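Side-chain contacts in beta-porphyranase A (Bacteroides plebeius, PDB 4AW7), which cleaves the red-seaweed polysaccharide porphyran at the linkages between beta-D-galactopyranose and alpha-L-galactopyranose-6-sulfate, releasing mostly a sulfated disaccharide: residues 75-78 / 79-83; 127-130 / 131-135; 179-182 / 183-186; 323-327 / 328-332. All coordinates share one frame; numbering follows the deposited sequence.

Contact 1. Residues 75-78 / 79-83. With L6S (6-O-sulfo-alpha-L-galactopyranose), chain B.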
loop_
_atom_site.group_PDB
_atom_site.type_symbol
_atom_site.label_atom_id
_atom_site.label_comp_id
_atom_site.label_asym_id
_atom_site.label_seq_id
_atom_site.Cartn_x
_atom_site.Cartn_y
_atom_site.Cartn_z
ATOM N N TYR A 75 -5.130 -11.737 -22.324
ATOM C CA TYR A 75 -6.208 -11.151 -23.128
ATOM C C TYR A 75 -5.648 -10.236 -24.201
ATOM O O TYR A 75 -6.122 -10.256 -25.355
ATOM C CB TYR A 75 -7.290 -10.519 -22.213
ATOM C CG TYR A 75 -7.774 -11.541 -21.256
ATOM C CD1 TYR A 75 -8.604 -12.585 -21.693
ATOM C CD2 TYR A 75 -7.343 -11.577 -19.944
ATOM C CE1 TYR A 75 -8.959 -13.605 -20.856
ATOM C CE2 TYR A 75 -7.709 -12.594 -19.095
ATOM C CZ TYR A 75 -8.502 -13.642 -19.562
ATOM O OH TYR A 75 -8.842 -14.669 -18.659
ATOM N N SER A 76 -4.578 -9.510 -23.882
ATOM C CA SER A 76 -3.863 -8.727 -24.883
ATOM C C SER A 76 -3.137 -9.714 -25.847
ATOM O O SER A 76 -3.201 -9.553 -27.076
ATOM C CB SER A 76 -2.967 -7.633 -24.217
ATOM O OG SER A 76 -2.316 -8.108 -23.067
ATOM N N TYR A 77 -2.544 -10.784 -25.317
ATOM C CA TYR A 77 -1.913 -11.791 -26.187
ATOM C C TYR A 77 -2.940 -12.423 -27.141
ATOM O O TYR A 77 -2.714 -12.538 -28.343
ATOM C CB TYR A 77 -1.278 -12.867 -25.315
ATOM C CG TYR A 77 -0.697 -14.041 -26.094
ATOM C CD1 TYR A 77 -1.513 -15.106 -26.469
ATOM C CD2 TYR A 77 0.659 -14.102 -26.440
ATOM C CE1 TYR A 77 -1.019 -16.183 -27.185
ATOM C CE2 TYR A 77 1.168 -15.185 -27.166
ATOM C CZ TYR A 77 0.316 -16.223 -27.528
ATOM O OH TYR A 77 0.782 -17.324 -28.228
ATOM N N ALA A 78 -4.089 -12.829 -26.602
ATOM C CA ALA A 78 -5.111 -13.509 -27.410
ATOM C C ALA A 78 -5.686 -12.588 -28.458
ATOM O O ALA A 78 -5.853 -13.005 -29.615
ATOM C CB ALA A 78 -6.227 -14.113 -26.564
ATOM N N TYR A 79 -6.022 -11.360 -28.091
ATOM C CA TYR A 79 -6.615 -10.421 -29.051
ATOM C C TYR A 79 -5.649 -10.146 -30.191
ATOM O O TYR A 79 -6.046 -10.042 -31.350
ATOM C CB TYR A 79 -7.107 -9.137 -28.368
ATOM C CG TYR A 79 -7.823 -8.250 -29.347
ATOM C CD1 TYR A 79 -9.211 -8.365 -29.547
ATOM C CD2 TYR A 79 -7.135 -7.289 -30.070
ATOM C CE1 TYR A 79 -9.860 -7.560 -30.497
ATOM C CE2 TYR A 79 -7.783 -6.495 -30.994
ATOM C CZ TYR A 79 -9.135 -6.628 -31.201
ATOM O OH TYR A 79 -9.739 -5.834 -32.151
ATOM N N ASN A 80 -4.360 -10.104 -29.870
ATOM C CA ASN A 80 -3.315 -9.895 -30.883
ATOM C C ASN A 80 -3.311 -11.005 -31.947
ATOM O O ASN A 80 -2.977 -10.733 -33.113
ATOM C CB ASN A 80 -1.953 -9.749 -30.188
ATOM C CG ASN A 80 -0.797 -9.606 -31.144
ATOM O OD1 ASN A 80 -0.120 -10.586 -31.420
ATOM N ND2 ASN A 80 -0.540 -8.401 -31.601
ATOM N N LYS A 81 -3.745 -12.196 -31.557
ATOM C CA LYS A 81 -3.866 -13.342 -32.494
ATOM C C LYS A 81 -5.216 -13.404 -33.201
ATOM O O LYS A 81 -5.260 -13.642 -34.406
ATOM C CB LYS A 81 -3.661 -14.669 -31.769
ATOM C CG LYS A 81 -2.382 -14.760 -30.922
ATOM C CD LYS A 81 -1.121 -14.445 -31.698
ATOM C CE LYS A 81 0.113 -14.329 -30.782
ATOM N NZ LYS A 81 -0.098 -13.233 -29.691
ATOM N N THR A 82 -6.321 -13.239 -32.473
ATOM C CA THR A 82 -7.654 -13.521 -33.043
ATOM C C THR A 82 -8.382 -12.269 -33.510
ATOM O O THR A 82 -9.328 -12.360 -34.323
ATOM C CB THR A 82 -8.561 -14.256 -32.051
ATOM O OG1 THR A 82 -8.906 -13.353 -30.981
ATOM C CG2 THR A 82 -7.897 -15.489 -31.464
ATOM N N HIS A 83 -7.980 -11.122 -32.975
ATOM C CA HIS A 83 -8.629 -9.820 -33.206
ATOM C C HIS A 83 -10.130 -9.835 -32.886
ATOM O O HIS A 83 -10.914 -9.047 -33.440
ATOM C CB HIS A 83 -8.283 -9.273 -34.603
ATOM C CG HIS A 83 -6.805 -9.051 -34.785
ATOM N ND1 HIS A 83 -6.144 -7.955 -34.264
ATOM C CD2 HIS A 83 -5.854 -9.810 -35.383
ATOM C CE1 HIS A 83 -4.859 -8.030 -34.567
ATOM N NE2 HIS A 83 -4.657 -9.144 -35.247
HETATM O O1S L6S B . 2.639 -12.491 -28.807
HETATM O O2S L6S B . 0.746 -11.050 -28.233
HETATM O O3S L6S B . 2.623 -11.321 -26.645
HETATM C C1 L6S B . 2.397 -6.480 -30.248
HETATM C C2 L6S B . 2.643 -6.202 -31.752
HETATM C C3 L6S B . 3.880 -6.951 -32.246
HETATM C C4 L6S B . 3.721 -8.456 -31.932
HETATM C C5 L6S B . 3.488 -8.652 -30.413
HETATM C C6 L6S B . 3.223 -10.098 -30.071
HETATM O O2 L6S B . 2.847 -4.801 -31.992
HETATM O O3 L6S B . 4.036 -6.781 -33.653
HETATM O O4 L6S B . 2.606 -8.988 -32.696
HETATM O O5 L6S B . 2.326 -7.868 -29.916
HETATM O O6 L6S B . 3.023 -10.190 -28.665
HETATM S S1 L6S B . 2.221 -11.256 -28.083
#
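Lys81 doubles back one helical turn to set its ammonium group over the face of the Tyr77 ring, a cation-pi contact in which NZ stands 3.5 Å from the ring centroid and 14° off the ring normal. Its CE follows over the same face, with a CH-pi approach of 4.1 Å from CE to the centroid of Tyr77. Two bends in the lysine chain, at chi2 (-55°) and chi4 (-58°), turn the ammonium back toward the preceding turn of the helix, where NZ also donates to Tyr77 O at 3.0 Å. A third grip comes from the adjacent amide: NZ gives a hydrogen bond of 3.2 Å to Asn80 OD1, lying in the carbonyl plane on a lone pair. All this takes place on helix 74-82, which follows strand 66-71 in the (beta/alpha)8 barrel of this GH86 enzyme; Lys81 is one of the enzyme's substrate-binding residues. The charge is aimed at the 6-sulfate of the chain B L6S, where NZ donates to O1S at 3.0 Å and lies 2.8 Å from O2S. Sulfate atom O3S, by contrast, meets the edge of the tyrosine ring, 3.4 Å from Tyr77 CD2. Asn80 touches the sugar through both ends of its amide, with weak hydrogen bonds joining OD1 and ND2 to O4 of L6S. Trp72 is a further hydrogen-bonding partner of this sugar. Ala78, like Tyr77, packs on Trp126 of helix 120-132, while Ala78 O accepts from both Lys81 N and Thr82 N, the latter at 2.9 Å.

Contact 2. Residues 127-130 / 131-135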
loop_
_atom_site.group_PDB
_atom_site.type_symbol
_atom_site.label_atom_id
_atom_site.label_comp_id
_atom_site.label_asym_id
_atom_site.label_seq_id
_atom_site.Cartn_x
_atom_site.Cartn_y
_atom_site.Cartn_z
ATOM N N SER A 127 -6.913 -18.096 -19.374
ATOM C CA SER A 127 -5.800 -17.623 -18.558
ATOM C C SER A 127 -4.955 -18.796 -18.108
ATOM O O SER A 127 -3.728 -18.719 -18.131
ATOM C CB SER A 127 -6.269 -16.786 -17.364
ATOM O OG SER A 127 -6.986 -17.515 -16.373
ATOM N N ALA A 128 -5.605 -19.870 -17.665
ATOM C CA ALA A 128 -4.876 -21.060 -17.207
ATOM C C ALA A 128 -4.147 -21.765 -18.329
ATOM O O ALA A 128 -3.026 -22.207 -18.147
ATOM C CB ALA A 128 -5.765 -21.987 -16.435
ATOM N N GLU A 129 -4.747 -21.826 -19.517
ATOM C CA GLU A 129 -4.071 -22.444 -20.634
ATOM C C GLU A 129 -2.836 -21.622 -21.088
ATOM O O GLU A 129 -1.767 -22.183 -21.360
ATOM C CB GLU A 129 -5.119 -22.645 -21.733
ATOM C CG GLU A 129 -4.628 -23.195 -23.053
ATOM C CD GLU A 129 -4.239 -24.670 -23.039
ATOM O OE1 GLU A 129 -4.396 -25.343 -22.006
ATOM O OE2 GLU A 129 -3.805 -25.138 -24.112
ATOM N N TYR A 130 -2.982 -20.305 -21.155
ATOM C CA TYR A 130 -1.919 -19.418 -21.553
ATOM C C TYR A 130 -0.745 -19.553 -20.570
ATOM O O TYR A 130 0.388 -19.807 -20.986
ATOM C CB TYR A 130 -2.430 -17.957 -21.536
ATOM C CG TYR A 130 -1.359 -16.938 -21.831
ATOM C CD1 TYR A 130 -0.872 -16.764 -23.115
ATOM C CD2 TYR A 130 -0.822 -16.133 -20.813
ATOM C CE1 TYR A 130 0.101 -15.821 -23.382
ATOM C CE2 TYR A 130 0.133 -15.201 -21.092
ATOM C CZ TYR A 130 0.599 -15.048 -22.366
ATOM O OH TYR A 130 1.572 -14.129 -22.675
ATOM N N TYR A 131 -0.998 -19.415 -19.268
ATOM C CA TYR A 131 0.093 -19.443 -18.308
ATOM C C TYR A 131 0.684 -20.839 -18.099
ATOM O O TYR A 131 1.893 -20.973 -17.915
ATOM C CB TYR A 131 -0.337 -18.779 -16.999
ATOM C CG TYR A 131 -0.435 -17.256 -17.077
ATOM C CD1 TYR A 131 0.634 -16.494 -17.505
ATOM C CD2 TYR A 131 -1.600 -16.589 -16.702
ATOM C CE1 TYR A 131 0.564 -15.125 -17.556
ATOM C CE2 TYR A 131 -1.675 -15.204 -16.736
ATOM C CZ TYR A 131 -0.613 -14.479 -17.175
ATOM O OH TYR A 131 -0.682 -13.088 -17.213
ATOM N N SER A 132 -0.141 -21.884 -18.103
ATOM C CA SER A 132 0.387 -23.233 -17.856
ATOM C C SER A 132 1.223 -23.746 -19.013
ATOM O O SER A 132 1.997 -24.696 -18.815
ATOM C CB SER A 132 -0.724 -24.201 -17.470
ATOM O OG SER A 132 -1.539 -24.457 -18.565
ATOM N N ASN A 133 1.108 -23.128 -20.179
ATOM C CA ASN A 133 1.947 -23.441 -21.317
ATOM C C ASN A 133 3.034 -22.409 -21.558
ATOM O O ASN A 133 3.518 -22.224 -22.669
ATOM C CB ASN A 133 1.087 -23.664 -22.576
ATOM C CG ASN A 133 0.295 -24.943 -22.487
ATOM O OD1 ASN A 133 0.827 -26.026 -22.755
ATOM N ND2 ASN A 133 -0.973 -24.835 -22.125
ATOM N N SER A 134 3.384 -21.674 -20.496
ATOM C CA SER A 134 4.451 -20.702 -20.561
ATOM C C SER A 134 5.626 -21.161 -19.712
ATOM O O SER A 134 5.452 -21.688 -18.638
ATOM C CB SER A 134 3.966 -19.345 -20.018
ATOM O OG SER A 134 2.934 -18.763 -20.808
ATOM N N GLU A 135 6.827 -20.858 -20.186
ATOM C CA GLU A 135 8.036 -21.146 -19.423
ATOM C C GLU A 135 8.269 -20.182 -18.274
ATOM O O GLU A 135 8.960 -20.528 -17.319
ATOM C CB GLU A 135 9.291 -21.181 -20.307
ATOM C CG GLU A 135 9.729 -19.934 -20.986
ATOM C CD GLU A 135 10.874 -20.141 -21.992
ATOM O OE1 GLU A 135 11.254 -21.311 -22.268
ATOM O OE2 GLU A 135 11.385 -19.106 -22.514
HETATM O O HOH W 1 -2.819 -27.448 -21.718
#
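As helix 120-132 comes to its end, Tyr131 N donates to Ser127 O at 3.0 Å in a regular i to i+4 bond, but the next carbonyls each take a second donor from a side chain. Ala128 O receives both the amide and the hydroxyl of Ser132, which reach it from opposite faces of the carbonyl plane, OG at 2.7 Å. Glu129 O is likewise shared by Asn133 N and Asn133 ND2. The ND2 bond is nearly straight (2.9 Å from ND2 to Glu129 O, 169° at the hydrogen) and lies on a lone pair in the carbonyl plane. With CG anti to the carbonyl carbon (chi1 -70°), Asn133 turns ND2 back toward that oxygen; its OD1 accepts from Tyr94 N. These side-chain bonds lie at the C-terminal end of the helix of a beta-alpha-beta unit, between strands 104-106 and 136-142, and Ser134 OG follows with a bond of 2.8 Å to Tyr130 O. Neighbouring tyrosines form a T-shaped pair: Tyr130 brings its CD2-CE2 edge over a face of Tyr131, centroids 5.0 Å apart and planes at 68°. Tyr130 CE2 comes to 3.6 Å from Tyr131 CE1. Tyr131 also meets Phe141 edge-to-face.

Contact 3. Residues 179-182 / 183-186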
loop_
_atom_site.group_PDB
_atom_site.type_symbol
_atom_site.label_atom_id
_atom_site.label_comp_id
_atom_site.label_asym_id
_atom_site.label_seq_id
_atom_site.Cartn_x
_atom_site.Cartn_y
_atom_site.Cartn_z
ATOM N N HIS A 179 -6.166 -21.650 -9.986
ATOM C CA HIS A 179 -5.961 -22.465 -8.788
ATOM C C HIS A 179 -6.231 -23.949 -9.021
ATOM O O HIS A 179 -5.640 -24.809 -8.344
ATOM C CB HIS A 179 -6.770 -21.973 -7.618
ATOM C CG HIS A 179 -6.361 -20.606 -7.159
ATOM N ND1 HIS A 179 -7.268 -19.663 -6.717
ATOM C CD2 HIS A 179 -5.141 -20.019 -7.104
ATOM C CE1 HIS A 179 -6.613 -18.558 -6.386
ATOM N NE2 HIS A 179 -5.324 -18.739 -6.623
ATOM N N ASN A 180 -7.106 -24.260 -9.963
ATOM C CA ASN A 180 -7.394 -25.665 -10.285
ATOM C C ASN A 180 -6.448 -26.249 -11.314
ATOM O O ASN A 180 -6.617 -27.408 -11.708
ATOM C CB ASN A 180 -8.850 -25.811 -10.781
ATOM C CG ASN A 180 -9.861 -25.841 -9.651
ATOM O OD1 ASN A 180 -9.580 -26.320 -8.538
ATOM N ND2 ASN A 180 -11.099 -25.414 -9.960
ATOM N N ASN A 181 -5.421 -25.507 -11.725
ATOM C CA ASN A 181 -4.380 -25.991 -12.628
ATOM C C ASN A 181 -3.144 -26.300 -11.762
ATOM O O ASN A 181 -2.516 -25.388 -11.220
ATOM C CB ASN A 181 -4.062 -24.963 -13.727
ATOM C CG ASN A 181 -3.072 -25.480 -14.723
ATOM O OD1 ASN A 181 -1.907 -25.739 -14.387
ATOM N ND2 ASN A 181 -3.494 -25.588 -15.967
ATOM N N PRO A 182 -2.773 -27.603 -11.608
ATOM C CA PRO A 182 -1.662 -27.915 -10.680
ATOM C C PRO A 182 -0.298 -27.358 -11.108
ATOM O O PRO A 182 0.593 -27.227 -10.268
ATOM C CB PRO A 182 -1.636 -29.458 -10.641
ATOM C CG PRO A 182 -2.433 -29.875 -11.845
ATOM C CD PRO A 182 -3.436 -28.824 -12.110
ATOM N N ARG A 183 -0.127 -27.028 -12.378
ATOM C CA ARG A 183 1.115 -26.392 -12.834
ATOM C C ARG A 183 1.255 -24.942 -12.367
ATOM O O ARG A 183 2.358 -24.418 -12.277
ATOM C CB ARG A 183 1.248 -26.455 -14.331
ATOM C CG ARG A 183 1.603 -27.850 -14.794
ATOM C CD ARG A 183 1.577 -27.985 -16.271
ATOM N NE ARG A 183 2.416 -27.101 -17.088
ATOM C CZ ARG A 183 3.740 -27.206 -17.221
ATOM N NH1 ARG A 183 4.429 -28.118 -16.544
ATOM N NH2 ARG A 183 4.364 -26.407 -18.054
ATOM N N LEU A 184 0.127 -24.285 -12.104
ATOM C CA LEU A 184 0.133 -22.865 -11.672
ATOM C C LEU A 184 -0.183 -22.656 -10.205
ATOM O O LEU A 184 0.272 -21.672 -9.617
ATOM C CB LEU A 184 -0.914 -22.110 -12.480
ATOM C CG LEU A 184 -0.704 -22.117 -13.975
ATOM C CD1 LEU A 184 -1.840 -21.400 -14.707
ATOM C CD2 LEU A 184 0.643 -21.519 -14.371
ATOM N N ASN A 185 -0.983 -23.537 -9.605
ATOM C CA ASN A 185 -1.456 -23.369 -8.241
ATOM C C ASN A 185 -0.253 -23.327 -7.303
ATOM O O ASN A 185 0.617 -24.221 -7.336
ATOM C CB ASN A 185 -2.411 -24.511 -7.858
ATOM C CG ASN A 185 -3.164 -24.278 -6.539
ATOM O OD1 ASN A 185 -3.348 -25.207 -5.746
ATOM N ND2 ASN A 185 -3.599 -23.055 -6.302
ATOM N N GLY A 186 -0.179 -22.282 -6.486
ATOM C CA GLY A 186 0.956 -22.067 -5.595
ATOM C C GLY A 186 2.067 -21.201 -6.173
ATOM O O GLY A 186 2.884 -20.683 -5.398
HETATM O O HOH W 2 0.140 -27.565 -7.634
HETATM O O HOH W 3 2.478 -25.183 -8.991
#
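Asn185 lays its side-chain amide against His179, ND2 coming within 3.5 Å of CD2 of the imidazole, while the two flat groups are turned 63° apart and their side chains cross at about a right angle. Asn185 CG also comes to 3.1 Å from His179 O. They flank a type I beta turn, Asn181 to Leu184, in the loop from helix 160-179 to strand 189-195 of the barrel. Asn181 O accepts Leu184 N at 3.0 Å, from above the carbonyl plane, and also Asn185 N at 2.9 Å, nearly straight ahead. The Asn181 side chain, with CG trans to its own amide nitrogen (chi1 -176°), folds OD1 over the turn: a weak bond of 3.0 Å from Arg183 N to OD1 closes an Asx turn, and Leu184 N adds another weak one of 3.4 Å to OD1. With an alanine here, the amides of Arg183 and Leu184 would probably lose this acceptor and the turn would be less firmly fixed. The Arg183 guanidinium reaches Ser132 O and Gly96 O, and the His179 imidazole is tied by NE2 to Asp224. A water bridges the bend, donating to Pro182 O at 2.7 Å and, weakly, to Asn185 O.

Contact 4. Residues 323-327 / 328-332. With GAL (beta-D-galactopyranose), chain C; L6S (6-O-sulfo-alpha-L-galactopyranose), chain D.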
loop_
_atom_site.group_PDB
_atom_site.type_symbol
_atom_site.label_atom_id
_atom_site.label_comp_id
_atom_site.label_asym_id
_atom_site.label_seq_id
_atom_site.Cartn_x
_atom_site.Cartn_y
_atom_site.Cartn_z
ATOM N N GLU A 323 8.198 4.851 -23.438
ATOM C CA GLU A 323 8.382 5.350 -24.820
ATOM C C GLU A 323 7.090 5.410 -25.579
ATOM O O GLU A 323 6.978 6.209 -26.506
ATOM C CB GLU A 323 9.402 4.500 -25.593
ATOM C CG GLU A 323 10.753 4.552 -24.969
ATOM C CD GLU A 323 11.833 3.875 -25.737
ATOM O OE1 GLU A 323 11.997 4.247 -26.902
ATOM O OE2 GLU A 323 12.522 3.012 -25.136
ATOM N N TRP A 324 6.149 4.542 -25.228
ATOM C CA TRP A 324 4.811 4.530 -25.826
ATOM C C TRP A 324 4.132 5.909 -25.809
ATOM O O TRP A 324 3.264 6.172 -26.661
ATOM C CB TRP A 324 3.918 3.472 -25.120
ATOM C CG TRP A 324 3.798 3.717 -23.639
ATOM C CD1 TRP A 324 4.590 3.181 -22.658
ATOM C CD2 TRP A 324 2.909 4.629 -22.984
ATOM N NE1 TRP A 324 4.231 3.682 -21.446
ATOM C CE2 TRP A 324 3.195 4.562 -21.596
ATOM C CE3 TRP A 324 1.882 5.474 -23.420
ATOM C CZ2 TRP A 324 2.508 5.308 -20.663
ATOM C CZ3 TRP A 324 1.192 6.213 -22.485
ATOM C CH2 TRP A 324 1.528 6.158 -21.121
ATOM N N HIS A 325 4.493 6.780 -24.871
ATOM C CA HIS A 325 3.847 8.095 -24.741
ATOM C C HIS A 325 4.436 9.122 -25.702
ATOM O O HIS A 325 3.830 10.182 -25.943
ATOM C CB HIS A 325 4.002 8.632 -23.308
ATOM C CG HIS A 325 3.172 9.852 -22.996
ATOM N ND1 HIS A 325 3.601 11.145 -23.222
ATOM C CD2 HIS A 325 1.977 9.965 -22.371
ATOM C CE1 HIS A 325 2.687 11.999 -22.788
ATOM N NE2 HIS A 325 1.680 11.306 -22.288
ATOM N N ILE A 326 5.657 8.852 -26.163
ATOM C CA ILE A 326 6.472 9.878 -26.823
ATOM C C ILE A 326 6.129 9.860 -28.321
ATOM O O ILE A 326 6.775 9.183 -29.105
ATOM C CB ILE A 326 7.978 9.669 -26.584
ATOM C CG1 ILE A 326 8.288 9.557 -25.089
ATOM C CG2 ILE A 326 8.775 10.816 -27.201
ATOM C CD1 ILE A 326 9.680 9.225 -24.772
ATOM N N THR A 327 5.060 10.554 -28.659
ATOM C CA THR A 327 4.477 10.458 -29.994
ATOM C C THR A 327 4.216 11.863 -30.504
ATOM O O THR A 327 4.147 12.818 -29.734
ATOM C CB THR A 327 3.122 9.720 -29.961
ATOM O OG1 THR A 327 2.221 10.468 -29.131
ATOM C CG2 THR A 327 3.262 8.261 -29.464
ATOM N N ALA A 328 4.008 11.971 -31.822
ATOM C CA ALA A 328 3.572 13.224 -32.437
ATOM C C ALA A 328 2.297 13.742 -31.801
ATOM O O ALA A 328 2.201 14.940 -31.496
ATOM C CB ALA A 328 3.377 13.039 -33.961
ATOM N N ALA A 329 1.336 12.843 -31.553
ATOM C CA ALA A 329 0.058 13.224 -30.951
ATOM C C ALA A 329 0.208 13.833 -29.543
ATOM O O ALA A 329 -0.608 14.632 -29.113
ATOM C CB ALA A 329 -0.905 12.031 -30.938
ATOM N N ASN A 330 1.267 13.456 -28.831
ATOM C CA ASN A 330 1.569 14.036 -27.525
ATOM C C ASN A 330 2.681 15.090 -27.562
ATOM O O ASN A 330 3.252 15.469 -26.528
ATOM C CB ASN A 330 1.948 12.900 -26.548
ATOM C CG ASN A 330 0.758 12.031 -26.168
ATOM O OD1 ASN A 330 -0.401 12.498 -26.181
ATOM N ND2 ASN A 330 1.032 10.784 -25.761
ATOM N N ASN A 331 2.976 15.593 -28.766
ATOM C CA ASN A 331 4.010 16.600 -28.946
ATOM C C ASN A 331 5.351 16.103 -28.406
ATOM O O ASN A 331 6.166 16.889 -27.915
ATOM C CB ASN A 331 3.626 17.930 -28.258
ATOM C CG ASN A 331 2.403 18.606 -28.879
ATOM O OD1 ASN A 331 2.109 18.433 -30.069
ATOM N ND2 ASN A 331 1.689 19.391 -28.072
ATOM N N TYR A 332 5.554 14.791 -28.485
ATOM C CA TYR A 332 6.813 14.139 -28.051
ATOM C C TYR A 332 7.151 14.323 -26.562
ATOM O O TYR A 332 8.310 14.189 -26.160
ATOM C CB TYR A 332 7.989 14.595 -28.928
ATOM C CG TYR A 332 7.755 14.297 -30.384
ATOM C CD1 TYR A 332 7.895 12.998 -30.884
ATOM C CD2 TYR A 332 7.333 15.297 -31.248
ATOM C CE1 TYR A 332 7.665 12.714 -32.231
ATOM C CE2 TYR A 332 7.093 15.026 -32.589
ATOM C CZ TYR A 332 7.266 13.739 -33.076
ATOM O OH TYR A 332 7.030 13.491 -34.420
HETATM C C1 GAL C . 0.306 2.384 -20.024
HETATM C C2 GAL C . 0.918 1.011 -20.228
HETATM C C3 GAL C . 1.511 1.000 -21.636
HETATM C C4 GAL C . 0.429 1.283 -22.689
HETATM C C5 GAL C . -0.232 2.598 -22.294
HETATM C C6 GAL C . -1.350 2.967 -23.241
HETATM O O2 GAL C . 1.892 0.692 -19.233
HETATM O O3 GAL C . 2.082 -0.279 -21.808
HETATM O O4 GAL C . -0.548 0.233 -22.717
HETATM O O5 GAL C . -0.743 2.517 -20.958
HETATM O O6 GAL C . -1.930 4.175 -22.819
HETATM O O1S L6S D . 4.019 2.520 -16.354
HETATM O O2S L6S D . 4.491 4.621 -17.539
HETATM O O3S L6S D . 3.575 2.671 -18.719
HETATM C C1 L6S D . -2.250 3.067 -15.908
HETATM C C2 L6S D . -2.805 2.979 -17.312
HETATM C C3 L6S D . -2.079 3.991 -18.212
HETATM C C4 L6S D . -0.536 3.674 -18.185
HETATM C C5 L6S D . -0.068 3.703 -16.725
HETATM C C6 L6S D . 1.332 3.057 -16.619
HETATM O O2 L6S D . -4.235 3.165 -17.326
HETATM O O3 L6S D . -2.572 3.959 -19.560
HETATM O O4 L6S D . -0.340 2.373 -18.763
HETATM O O5 L6S D . -0.855 2.897 -15.840
HETATM O O6 L6S D . 2.282 3.959 -17.165
HETATM S S1 L6S D . 3.687 3.415 -17.433
#
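The His325 imidazole has the Asn330 amide over one face, ND2 standing 3.4 Å above the centre of the ring with the two planes 26° apart, and at its edge it meets Trp324 CZ3. Trp324 is itself layered between two partners: galactose on one face, with GAL C5 3.7 Å above the plane, and His325 CB on the opposite one. The sugar turns its alternate ring carbons C1, C3 and C5 to the indole, C1 lying 3.7 Å from Trp324 CZ2. At the indole edge, in plane, is sulfate oxygen O2S of the chain D L6S, and NE1 gives O3S of that sulfate a weak bond of 3.0 Å. Were Trp324 an alanine, the galactose would probably lose its flat platform and the sulfate one of its donors. The rotation of the Asn330 amide is set by its own bond, 2.9 Å from ND2 to His325 O and almost straight at 168°, with His325 O in the amide plane; the His325 ring is anchored by Asp283 and Thr333. Thr327, which ends an inverse gamma turn centred on Ile326, gathers the rest of the loop. Its OG1, lying between its amide nitrogen and carbonyl carbon (chi1 61°), accepts Asn330 N at 3.2 Å, and its carbonyl O takes Tyr332 N at 2.7 Å. From other parts of the chain, His47 also binds this L6S and His108 the galactose. The loop following strand 311-316 adds Ser319 to Trp324, giving an aromatic platform beside a sulfate site, an arrangement characteristic of carbohydrate-binding subsites and consistent with one side of the porphyran-binding cleft.

Overall arrangement
Contacts 1 and 4 reach the bound glycan directly, each at its own sulfated sugar, L6S of chain B for contact 1 and of chain D for contact 4; their centres lie 24 Å apart and they do not touch. Contact 2 backs contact 1: the Tyr77 and Tyr130 rings meet, Tyr77 CG standing 3.3 Å from Tyr130 CE1, and the centres of the two contacts are about 14 Å apart. Contact 3 joins contact 2 in turn, through a probable hydrogen bond of 3.0 Å from Arg183 NE to Ser132 O and through Leu184 packed on the end of helix 120-132. Contact 3 lies away from the annotated sites, and its centre is 40 Å from that of contact 4.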